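Local coordinates for large exoprotein involved in heme utilization or adhesion (Yersinia kristensenii ATCC 33638, PDB 5E3E), which probably acts as the RNA-cleaving toxin of a contact-dependent growth inhibition system, an RNase A-like domain bound here by its immunity protein CdiI, at residues 5-10 / 17-22; 29-32 / 36-39; 96-99 / 105-108. All blocks are in the same frame, centred on the assembly; numbering follows the deposited sequence. Where two conformers were deposited one is given.

Interaction 1: residues 5-10 / 17-22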
ATOM      1  N   ILE B   5       2.000   4.293 -11.995  1.00 16.02           N
ATOM      2  CA  ILE B   5       2.561   5.486 -11.355  1.00 16.13           C
ATOM      3  C   ILE B   5       1.973   6.747 -11.998  1.00 15.63           C
ATOM      4  O   ILE B   5       1.873   7.778 -11.353  1.00 14.89           O
ATOM      5  CB  ILE B   5       4.106   5.512 -11.399  1.00 17.12           C
ATOM      6  CG1 ILE B   5       4.689   6.573 -10.460  1.00 17.88           C
ATOM      7  CG2 ILE B   5       4.632   5.710 -12.817  1.00 17.53           C
ATOM      8  CD1 ILE B   5       6.015   6.175  -9.889  1.00 19.12           C
ATOM      9  N   ASP B   6       1.547   6.658 -13.264  1.00 15.70           N
ATOM     10  CA  ASP B   6       1.032   7.850 -13.946  1.00 16.48           C
ATOM     11  C   ASP B   6      -0.299   8.314 -13.398  1.00 15.64           C
ATOM     12  O   ASP B   6      -0.698   9.489 -13.626  1.00 15.83           O
ATOM     13  CB  ASP B   6       0.954   7.623 -15.466  1.00 18.16           C
ATOM     14  CG  ASP B   6       2.330   7.416 -16.098  1.00 20.60           C
ATOM     15  OD1 ASP B   6       3.330   7.934 -15.552  1.00 22.94           O
ATOM     16  OD2 ASP B   6       2.433   6.726 -17.140  1.00 22.02           O
ATOM     17  N   ARG B   7      -0.985   7.437 -12.659  1.00 15.05           N
ATOM     18  CA  ARG B   7      -2.204   7.827 -11.919  1.00 15.27           C
ATOM     19  C   ARG B   7      -1.860   8.774 -10.740  1.00 13.93           C
ATOM     20  O   ARG B   7      -2.770   9.320 -10.089  1.00 13.88           O
ATOM     21  CB  ARG B   7      -2.916   6.584 -11.368  1.00 16.64           C
ATOM     22  CG  ARG B   7      -3.469   5.718 -12.476  1.00 18.42           C
ATOM     23  CD  ARG B   7      -3.863   4.340 -12.011  1.00 20.31           C
ATOM     24  NE  ARG B   7      -4.438   4.341 -10.687  1.00 22.13           N
ATOM     25  CZ  ARG B   7      -5.621   4.860 -10.344  1.00 24.21           C
ATOM     26  NH1 ARG B   7      -6.384   5.450 -11.238  1.00 25.52           N
ATOM     27  NH2 ARG B   7      -6.016   4.791  -9.071  1.00 24.88           N
ATOM     28  N   HIS B   8      -0.573   8.962 -10.490  1.00 12.81           N
ATOM     29  CA  HIS B   8      -0.052   9.709  -9.311  1.00 12.53           C
ATOM     30  C   HIS B   8       1.010  10.713  -9.721  1.00 12.67           C
ATOM     31  O   HIS B   8       1.929  11.026  -8.940  1.00 12.83           O
ATOM     32  CB  HIS B   8       0.502   8.745  -8.271  1.00 12.57           C
ATOM     33  CG  HIS B   8      -0.463   7.668  -7.921  1.00 12.54           C
ATOM     34  ND1 HIS B   8      -1.496   7.859  -7.044  1.00 12.79           N
ATOM     35  CD2 HIS B   8      -0.598   6.402  -8.390  1.00 12.68           C
ATOM     36  CE1 HIS B   8      -2.211   6.751  -6.957  1.00 13.36           C
ATOM     37  NE2 HIS B   8      -1.705   5.863  -7.789  1.00 13.14           N
ATOM     38  N   VAL B   9       0.909  11.209 -10.950  1.00 13.08           N
ATOM     39  CA  VAL B   9       1.780  12.314 -11.414  1.00 14.20           C
ATOM     40  C   VAL B   9       0.948  13.474 -11.967  1.00 14.73           C
ATOM     41  O   VAL B   9       0.182  13.321 -12.940  1.00 14.87           O
ATOM     42  CB  VAL B   9       2.824  11.891 -12.478  1.00 15.05           C
ATOM     43  CG1 VAL B   9       3.716  13.076 -12.852  1.00 16.28           C
ATOM     44  CG2 VAL B   9       3.693  10.744 -11.990  1.00 15.14           C
ATOM     45  N   GLY B  10       1.106  14.624 -11.329  1.00 15.33           N
ATOM     46  CA  GLY B  10       0.499  15.856 -11.790  1.00 16.38           C
ATOM     47  C   GLY B  10      -1.002  15.941 -11.727  1.00 16.59           C
ATOM     48  O   GLY B  10      -1.600  16.764 -12.436  1.00 17.36           O
ATOM     49  N   LEU B  17      -9.591  14.506  -5.021  1.00 13.87           N
ATOM     50  CA  LEU B  17     -10.744  14.629  -4.154  1.00 14.42           C
ATOM     51  C   LEU B  17     -11.878  13.742  -4.597  1.00 15.01           C
ATOM     52  O   LEU B  17     -12.622  13.214  -3.775  1.00 15.27           O
ATOM     53  CB  LEU B  17     -11.181  16.101  -3.979  1.00 14.76           C
ATOM     54  CG  LEU B  17     -10.271  16.937  -3.068  1.00 14.92           C
ATOM     55  CD1 LEU B  17     -10.556  18.435  -3.209  1.00 15.40           C
ATOM     56  CD2 LEU B  17     -10.408  16.522  -1.624  1.00 15.12           C
ATOM     57  N   ASN B  18     -12.025  13.549  -5.899  1.00 15.49           N
ATOM     58  CA  ASN B  18     -13.012  12.620  -6.377  1.00 16.18           C
ATOM     59  C   ASN B  18     -12.728  11.166  -5.936  1.00 16.02           C
ATOM     60  O   ASN B  18     -13.634  10.434  -5.588  1.00 16.75           O
ATOM     61  CB  ASN B  18     -13.085  12.727  -7.900  1.00 17.15           C
ATOM     62  CG  ASN B  18     -14.228  11.917  -8.477  1.00 18.79           C
ATOM     63  OD1 ASN B  18     -14.011  10.881  -9.090  1.00 21.74           O
ATOM     64  ND2 ASN B  18     -15.435  12.308  -8.155  1.00 19.56           N
ATOM     65  N   ARG B  19     -11.470  10.761  -5.937  1.00 15.81           N
ATOM     66  CA  ARG B  19     -11.120   9.398  -5.505  1.00 16.03           C
ATOM     67  C   ARG B  19     -11.470   9.140  -4.045  1.00 16.40           C
ATOM     68  O   ARG B  19     -11.871   8.021  -3.683  1.00 16.98           O
ATOM     69  CB  ARG B  19      -9.644   9.150  -5.709  1.00 16.15           C
ATOM     70  CG  ARG B  19      -9.202   9.182  -7.153  1.00 16.28           C
ATOM     71  CD  ARG B  19      -7.701   9.055  -7.215  1.00 16.35           C
ATOM     72  NE  ARG B  19      -7.250   9.164  -8.591  1.00 16.49           N
ATOM     73  CZ  ARG B  19      -5.982   9.143  -8.995  1.00 16.43           C
ATOM     74  NH1 ARG B  19      -4.980   8.979  -8.150  1.00 16.15           N
ATOM     75  NH2 ARG B  19      -5.721   9.276 -10.279  1.00 17.21           N
ATOM     76  N   VAL B  20     -11.342  10.151  -3.188  1.00 16.31           N
ATOM     77  CA  VAL B  20     -11.636   9.961  -1.770  1.00 17.38           C
ATOM     78  C   VAL B  20     -13.091  10.224  -1.394  1.00 19.52           C
ATOM     79  O   VAL B  20     -13.427  10.191  -0.214  1.00 21.34           O
ATOM     80  CB  VAL B  20     -10.725  10.766  -0.840  1.00 16.61           C
ATOM     81  CG1 VAL B  20      -9.300  10.308  -1.002  1.00 16.64           C
ATOM     82  CG2 VAL B  20     -10.865  12.266  -1.049  1.00 16.58           C
ATOM     83  N   SER B  21     -13.957  10.533  -2.349  1.00 21.37           N
ATOM     84  CA  SER B  21     -15.379  10.699  -2.008  1.00 23.02           C
ATOM     85  C   SER B  21     -16.165   9.609  -2.694  1.00 23.97           C
ATOM     86  O   SER B  21     -16.626   8.662  -2.052  1.00 26.34           O
ATOM     87  CB  SER B  21     -15.855  12.107  -2.364  1.00 23.52           C
ATOM     88  OG  SER B  21     -15.512  12.427  -3.686  1.00 24.11           O
ATOM     89  N   THR B  22     -16.260   9.708  -4.003  1.00 25.77           N
ATOM     90  CA  THR B  22     -16.899   8.671  -4.834  1.00 27.09           C
ATOM     91  C   THR B  22     -16.135   7.332  -4.835  1.00 27.53           C
ATOM     92  O   THR B  22     -16.732   6.244  -4.820  1.00 27.31           O
ATOM     93  CB  THR B  22     -17.007   9.194  -6.274  1.00 28.47           C
ATOM     94  OG1 THR B  22     -17.708  10.470  -6.264  1.00 30.55           O
ATOM     95  CG2 THR B  22     -17.724   8.173  -7.191  1.00 30.51           C
TER
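Hydrogen bonding carries this contact: Arg19, on the last turn of helix 13-19, closes on the backbone carbonyl of Arg7 with both terminal nitrogens. Arg19 NH1 and NH2 each lie 3.0 Å from Arg7 O; the grip is end-on, with the oxygen in the guanidinium plane. The two N-H groups meet the oxygen differently. NH2 arrives in the carbonyl plane on a lone pair, whereas NH1 is tilted 31° from it. Extended from CG to NE, the Arg19 chain spans a gap of 11.1 Å between Arg7 CA and Arg19 CA.

Stacking is the second component. A bend in the Arg7 chain (chi3 37°) lays its guanidinium over one face of that of Arg19, the planes 24° apart and the centres separated by 4.5 Å. The like charges are probably moderated by Asp21 of the CdiI immunity protein, which forms a salt bridge with Arg7 NE.

Van der Waals contact adds little, Arg19 NH1 standing 3.7 Å from His8 CE1 with ring and guanidinium steeply inclined.

The result is an arginine-to-carbonyl bridge between the 3-10 segment 5-7 and the end of helix 13-19, beside the toxin-immunity interface, where His8 NE2 also bonds Asp21 of the immunity protein.

Interaction 2: residues 29-32 / 36-39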
ATOM      1  N   SER B  29      -2.959  10.482  -3.431  1.00 12.26           N
ATOM      2  CA  SER B  29      -1.839  11.394  -3.554  1.00 11.98           C
ATOM      3  C   SER B  29      -1.229  11.384  -4.961  1.00 12.15           C
ATOM      4  O   SER B  29      -1.463  10.463  -5.763  1.00 11.96           O
ATOM      5  CB  SER B  29      -0.799  11.019  -2.514  1.00 12.05           C
ATOM      6  OG  SER B  29      -0.264   9.714  -2.784  1.00 11.75           O
ATOM      7  N   SER B  30      -0.401  12.393  -5.216  1.00 12.04           N
ATOM      8  CA  SER B  30       0.192  12.614  -6.530  1.00 12.54           C
ATOM      9  C   SER B  30       1.502  13.386  -6.378  1.00 12.47           C
ATOM     10  O   SER B  30       1.557  14.368  -5.624  1.00 12.60           O
ATOM     11  CB  SER B  30      -0.754  13.415  -7.416  1.00 12.73           C
ATOM     12  OG  SER B  30      -0.160  13.703  -8.661  1.00 13.27           O
ATOM     13  N   PHE B  31       2.530  12.955  -7.115  1.00 12.64           N
ATOM     14  CA  PHE B  31       3.770  13.716  -7.258  1.00 13.19           C
ATOM     15  C   PHE B  31       3.469  15.009  -8.010  1.00 13.84           C
ATOM     16  O   PHE B  31       2.563  15.073  -8.840  1.00 13.55           O
ATOM     17  CB  PHE B  31       4.824  12.944  -8.041  1.00 13.12           C
ATOM     18  CG  PHE B  31       5.306  11.712  -7.348  1.00 12.80           C
ATOM     19  CD1 PHE B  31       6.140  11.808  -6.228  1.00 12.66           C
ATOM     20  CD2 PHE B  31       4.905  10.460  -7.782  1.00 12.59           C
ATOM     21  CE1 PHE B  31       6.591  10.678  -5.602  1.00 12.75           C
ATOM     22  CE2 PHE B  31       5.361   9.340  -7.165  1.00 12.64           C
ATOM     23  CZ  PHE B  31       6.193   9.446  -6.050  1.00 12.71           C
ATOM     24  N   THR B  32       4.223  16.042  -7.696  1.00 14.59           N
ATOM     25  CA  THR B  32       4.022  17.367  -8.307  1.00 15.84           C
ATOM     26  C   THR B  32       4.087  17.303  -9.833  1.00 16.60           C
ATOM     27  O   THR B  32       3.309  17.936 -10.517  1.00 17.11           O
ATOM     28  CB  THR B  32       5.106  18.298  -7.826  1.00 16.53           C
ATOM     29  OG1 THR B  32       5.036  18.346  -6.403  1.00 17.15           O
ATOM     30  CG2 THR B  32       4.901  19.723  -8.373  1.00 17.30           C
ATOM     31  N   THR B  36       9.850  15.326 -10.732  1.00 20.21           N
ATOM     32  CA  THR B  36       9.853  14.942  -9.327  1.00 19.72           C
ATOM     33  C   THR B  36       9.610  13.442  -9.153  1.00 18.88           C
ATOM     34  O   THR B  36      10.299  12.798  -8.385  1.00 17.98           O
ATOM     35  CB  THR B  36       8.790  15.749  -8.565  1.00 20.19           C
ATOM     36  OG1 THR B  36       9.036  17.151  -8.757  1.00 20.91           O
ATOM     37  CG2 THR B  36       8.805  15.413  -7.104  1.00 20.17           C
ATOM     38  N   ALA B  37       8.632  12.893  -9.869  1.00 18.32           N
ATOM     39  CA  ALA B  37       8.338  11.466  -9.750  1.00 18.18           C
ATOM     40  C   ALA B  37       9.552  10.657 -10.134  1.00 18.59           C
ATOM     41  O   ALA B  37       9.868   9.648  -9.495  1.00 18.30           O
ATOM     42  CB  ALA B  37       7.182  11.094 -10.622  1.00 17.72           C
ATOM     43  N   GLU B  38      10.215  11.073 -11.209  1.00 19.93           N
ATOM     44  CA  GLU B  38      11.399  10.363 -11.680  1.00 21.08           C
ATOM     45  C   GLU B  38      12.546  10.467 -10.673  1.00 20.63           C
ATOM     46  O   GLU B  38      13.231   9.480 -10.409  1.00 20.60           O
ATOM     47  CB  GLU B  38      11.813  10.860 -13.071  1.00 23.25           C
ATOM     48  CG  GLU B  38      10.955  10.257 -14.187  1.00 26.53           C
ATOM     49  CD  GLU B  38      11.255  10.798 -15.580  1.00 30.12           C
ATOM     50  OE1 GLU B  38      12.336  11.393 -15.812  1.00 35.17           O
ATOM     51  OE2 GLU B  38      10.394  10.624 -16.463  1.00 32.87           O
ATOM     52  N   ALA B  39      12.762  11.658 -10.131  1.00 20.28           N
ATOM     53  CA  ALA B  39      13.850  11.895  -9.170  1.00 20.65           C
ATOM     54  C   ALA B  39      13.655  11.078  -7.898  1.00 19.89           C
ATOM     55  O   ALA B  39      14.595  10.475  -7.393  1.00 21.16           O
ATOM     56  CB  ALA B  39      13.973  13.399  -8.825  1.00 21.29           C
TER
HETATM   57  O   HOH W   1       8.107  19.048  -6.018  1.00 35.41           O
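With CG anti to its own carbonyl carbon, beside the backbone N (chi1 -66°), Phe31 presents a ring face to Ala37. Thr36 has the equivalent first torsion (-56°) for OG1, which places that hydroxyl near Thr32 and puts CG2 anti to the backbone N. The contact has an apolar half and a polar half.

In the apolar half, the backbone of the helix itself meets the aromatic face. Ala37 CA lies 4.1 Å from the centroid of the Phe31 ring and 19° off the ring normal, a CH-pi contact over the face, displaced somewhat from the ring centre. The methyl group sits next to it: Ala37 CB is 3.7 Å from Phe31 CD2 and 3.8 Å from Phe31 CG, above the ring plane but beyond the rim, beside the CG-CD2 bond. The backbones approach to 5.7 Å between Phe31 CA and Ala37 CA, and the small methyl group probably helps the ring reach the helix backbone.

In the polar half, Thr32 CB and Thr36 OG1 are 4.2 Å apart, and no direct hydrogen bond joins the two segments. A water lies 3.2 Å from Thr32 OG1 and makes a weak bond to Thr36 OG1 at 3.5 Å, acting as donor there. The firmer partner of Thr36 OG1 is Asp33, just ahead of helix 34-47.

Pro112 and Ile74 also touch Phe31, and Val9 touches Ala37, so the ring is one element of a larger apolar cluster. The arrangement is that of a short strand-to-helix connection, in which the last residue of strand 27-31 packs on the first turn of helix 34-47. It is consistent with the way an RNase A-like fold sets helices against its antiparallel sheet.

Interaction 3: residues 96-99 / 105-108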
ATOM      1  N   ALA B  96       7.827  -5.206  -8.595  1.00 18.19           N
ATOM      2  CA  ALA B  96       7.570  -6.629  -8.685  1.00 19.96           C
ATOM      3  C   ALA B  96       8.676  -7.308  -9.443  1.00 23.32           C
ATOM      4  O   ALA B  96       9.226  -6.753 -10.390  1.00 21.94           O
ATOM      5  CB  ALA B  96       6.254  -6.884  -9.367  1.00 19.75           C
ATOM      6  N   ARG B  97       8.997  -8.534  -9.038  0.50 24.85           N
ATOM      7  CA  ARG B  97      10.052  -9.287  -9.683  0.50 26.18           C
ATOM      8  C   ARG B  97       9.610  -9.560 -11.124  0.50 30.60           C
ATOM      9  O   ARG B  97       8.492 -10.028 -11.346  0.50 33.34           O
ATOM     10  CB  ARG B  97      10.291 -10.593  -8.918  0.50 26.60           C
ATOM     11  CG  ARG B  97      11.606 -11.290  -9.244  0.50 26.21           C
ATOM     12  CD  ARG B  97      11.761 -12.588  -8.467  0.50 26.72           C
ATOM     13  NE  ARG B  97      11.661 -12.389  -7.021  0.50 26.60           N
ATOM     14  CZ  ARG B  97      10.538 -12.539  -6.316  0.50 26.80           C
ATOM     15  NH1 ARG B  97      10.548 -12.330  -5.014  0.50 28.07           N
ATOM     16  NH2 ARG B  97       9.423 -12.924  -6.907  0.50 26.78           N
ATOM     17  N   ASP B  98      10.482  -9.248 -12.082  1.00 34.12           N
ATOM     18  CA  ASP B  98      10.198  -9.382 -13.517  1.00 40.20           C
ATOM     19  C   ASP B  98      11.500  -9.709 -14.254  1.00 43.38           C
ATOM     20  O   ASP B  98      12.169  -8.809 -14.779  1.00 39.21           O
ATOM     21  CB  ASP B  98       9.585  -8.093 -14.074  1.00 44.27           C
ATOM     22  CG  ASP B  98       9.111  -8.246 -15.521  1.00 50.24           C
ATOM     23  OD1 ASP B  98       9.285  -9.342 -16.078  1.00 50.36           O
ATOM     24  OD2 ASP B  98       8.566  -7.276 -16.098  1.00 55.22           O
ATOM     25  N   PRO B  99      11.857 -11.010 -14.313  1.00 50.96           N
ATOM     26  CA  PRO B  99      13.148 -11.423 -14.881  1.00 53.60           C
ATOM     27  C   PRO B  99      13.470 -10.840 -16.269  1.00 57.76           C
ATOM     28  O   PRO B  99      14.645 -10.664 -16.600  1.00 60.99           O
ATOM     29  CB  PRO B  99      13.028 -12.954 -14.952  1.00 55.11           C
ATOM     30  CG  PRO B  99      11.570 -13.250 -14.860  1.00 55.49           C
ATOM     31  CD  PRO B  99      11.018 -12.177 -13.972  1.00 52.28           C
ATOM     32  N   TYR B 105      13.287  -6.300 -12.224  1.00 31.02           N
ATOM     33  CA  TYR B 105      12.000  -5.895 -11.647  1.00 28.70           C
ATOM     34  C   TYR B 105      11.306  -4.848 -12.493  1.00 28.36           C
ATOM     35  O   TYR B 105      11.926  -4.171 -13.306  1.00 30.99           O
ATOM     36  CB  TYR B 105      12.184  -5.353 -10.219  1.00 27.13           C
ATOM     37  CG  TYR B 105      13.057  -4.119 -10.113  1.00 26.97           C
ATOM     38  CD1 TYR B 105      12.537  -2.841 -10.346  1.00 26.93           C
ATOM     39  CD2 TYR B 105      14.407  -4.227  -9.786  1.00 28.08           C
ATOM     40  CE1 TYR B 105      13.341  -1.710 -10.265  1.00 27.68           C
ATOM     41  CE2 TYR B 105      15.214  -3.104  -9.691  1.00 28.26           C
ATOM     42  CZ  TYR B 105      14.682  -1.853  -9.935  1.00 28.30           C
ATOM     43  OH  TYR B 105      15.512  -0.755  -9.849  1.00 30.29           O
ATOM     44  N   LYS B 106      10.004  -4.708 -12.294  1.00 27.66           N
ATOM     45  CA  LYS B 106       9.295  -3.572 -12.851  1.00 28.04           C
ATOM     46  C   LYS B 106       8.668  -2.746 -11.736  1.00 24.84           C
ATOM     47  O   LYS B 106       8.322  -3.273 -10.701  1.00 22.39           O
ATOM     48  CB  LYS B 106       8.249  -4.018 -13.858  1.00 31.18           C
ATOM     49  CG  LYS B 106       7.044  -4.718 -13.270  1.00 34.13           C
ATOM     50  CD  LYS B 106       6.265  -5.515 -14.312  1.00 37.87           C
ATOM     51  CE  LYS B 106       5.956  -4.735 -15.589  1.00 41.46           C
ATOM     52  NZ  LYS B 106       4.985  -3.626 -15.398  1.00 43.67           N
ATOM     53  N   ILE B 107       8.524  -1.450 -11.987  1.00 22.65           N
ATOM     54  CA  ILE B 107       7.825  -0.571 -11.081  1.00 21.20           C
ATOM     55  C   ILE B 107       6.313  -0.699 -11.320  1.00 19.70           C
ATOM     56  O   ILE B 107       5.772  -0.407 -12.413  1.00 19.72           O
ATOM     57  CB  ILE B 107       8.269   0.887 -11.278  1.00 22.62           C
ATOM     58  CG1 ILE B 107       9.752   1.018 -10.917  1.00 24.18           C
ATOM     59  CG2 ILE B 107       7.438   1.813 -10.412  1.00 21.93           C
ATOM     60  CD1 ILE B 107      10.361   2.275 -11.486  1.00 26.23           C
ATOM     61  N   ILE B 108       5.621  -1.150 -10.289  1.00 17.57           N
ATOM     62  CA  ILE B 108       4.183  -1.357 -10.395  1.00 17.24           C
ATOM     63  C   ILE B 108       3.471  -0.033 -10.223  1.00 16.29           C
ATOM     64  O   ILE B 108       2.621   0.324 -11.020  1.00 16.87           O
ATOM     65  CB  ILE B 108       3.695  -2.347  -9.328  1.00 17.46           C
ATOM     66  CG1 ILE B 108       4.342  -3.722  -9.603  1.00 17.85           C
ATOM     67  CG2 ILE B 108       2.189  -2.474  -9.337  1.00 18.13           C
ATOM     68  CD1 ILE B 108       3.951  -4.384 -10.921  1.00 19.00           C
TER
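Asp98 and Lys106 face each other beside the loop that closes the beta hairpin of strands 86-97 and 105-113, their side chains crossing at a slant. Asp98 holds CG anti to its N (chi1 -173°), which sets the carboxylate alongside the Lys106 chain. Lys106 takes the crowded position between backbone N and carbonyl carbon (chi1 71°) and bends again at chi3 and chi4. The carboxylate therefore meets the aliphatic shaft: Asp98 OD2 is 3.4 Å from Lys106 CD, while Lys106 NZ stays 5.2 Å from Asp98 OD2. The other oxygen, OD1, is hydrogen-bonded to Ser100.

Beyond them along the hairpin, Ala96 turns its methyl group toward the end of Ile108, with Ala96 CB 3.7 Å from Ile108 CG1. Tyr105 behaves differently: its ring leads off to Ile45 and Ile52 of the helices, while Tyr105 CA makes a CA-H...O contact with Ala96 O at 3.2 Å and CB lies close to the same oxygen. Arg97 points away as well, to a hydrogen bond from NH1 to Lys61 O and a cation-pi contact with Tyr55.

The backbone fixes this register. Ala96 and Lys106 form an antiparallel hydrogen-bonded pair, with Ala96 N to Lys106 O and Lys106 N to Ala96 O both at 2.9 Å; both bonds are nearly straight, the first 161° at the hydrogen.

Cohesion thus rests chiefly on paired backbone bonds and apolar touches. Any attraction between Asp98 and Lys106 is probably a longer-range electrostatic one.

Interactions 1 and 2 are joined directly, although their centres are 13 Å apart: His8 O lies 2.7 Å from Phe31 N, and His8 ND1 lies 2.9 Å from Ser29 O, both probable hydrogen bonds. Segment 5-10 is thereby laid along strand 27-31. Interaction 3 touches neither: its nearest atoms are about 4 Å from interaction 1 and about 8 Å from interaction 2 (centres 23 and 20 Å apart), and it shares the antiparallel sheet with interaction 2. Segments of all three reach the immunity protein, through Arg7 and His8, through Ser29 at the start of segment 29-32, and through Ile108. The sodium ion, bound by Ser70, Thr89 and Asn90, is about 12 Å from the Phe31 side chain.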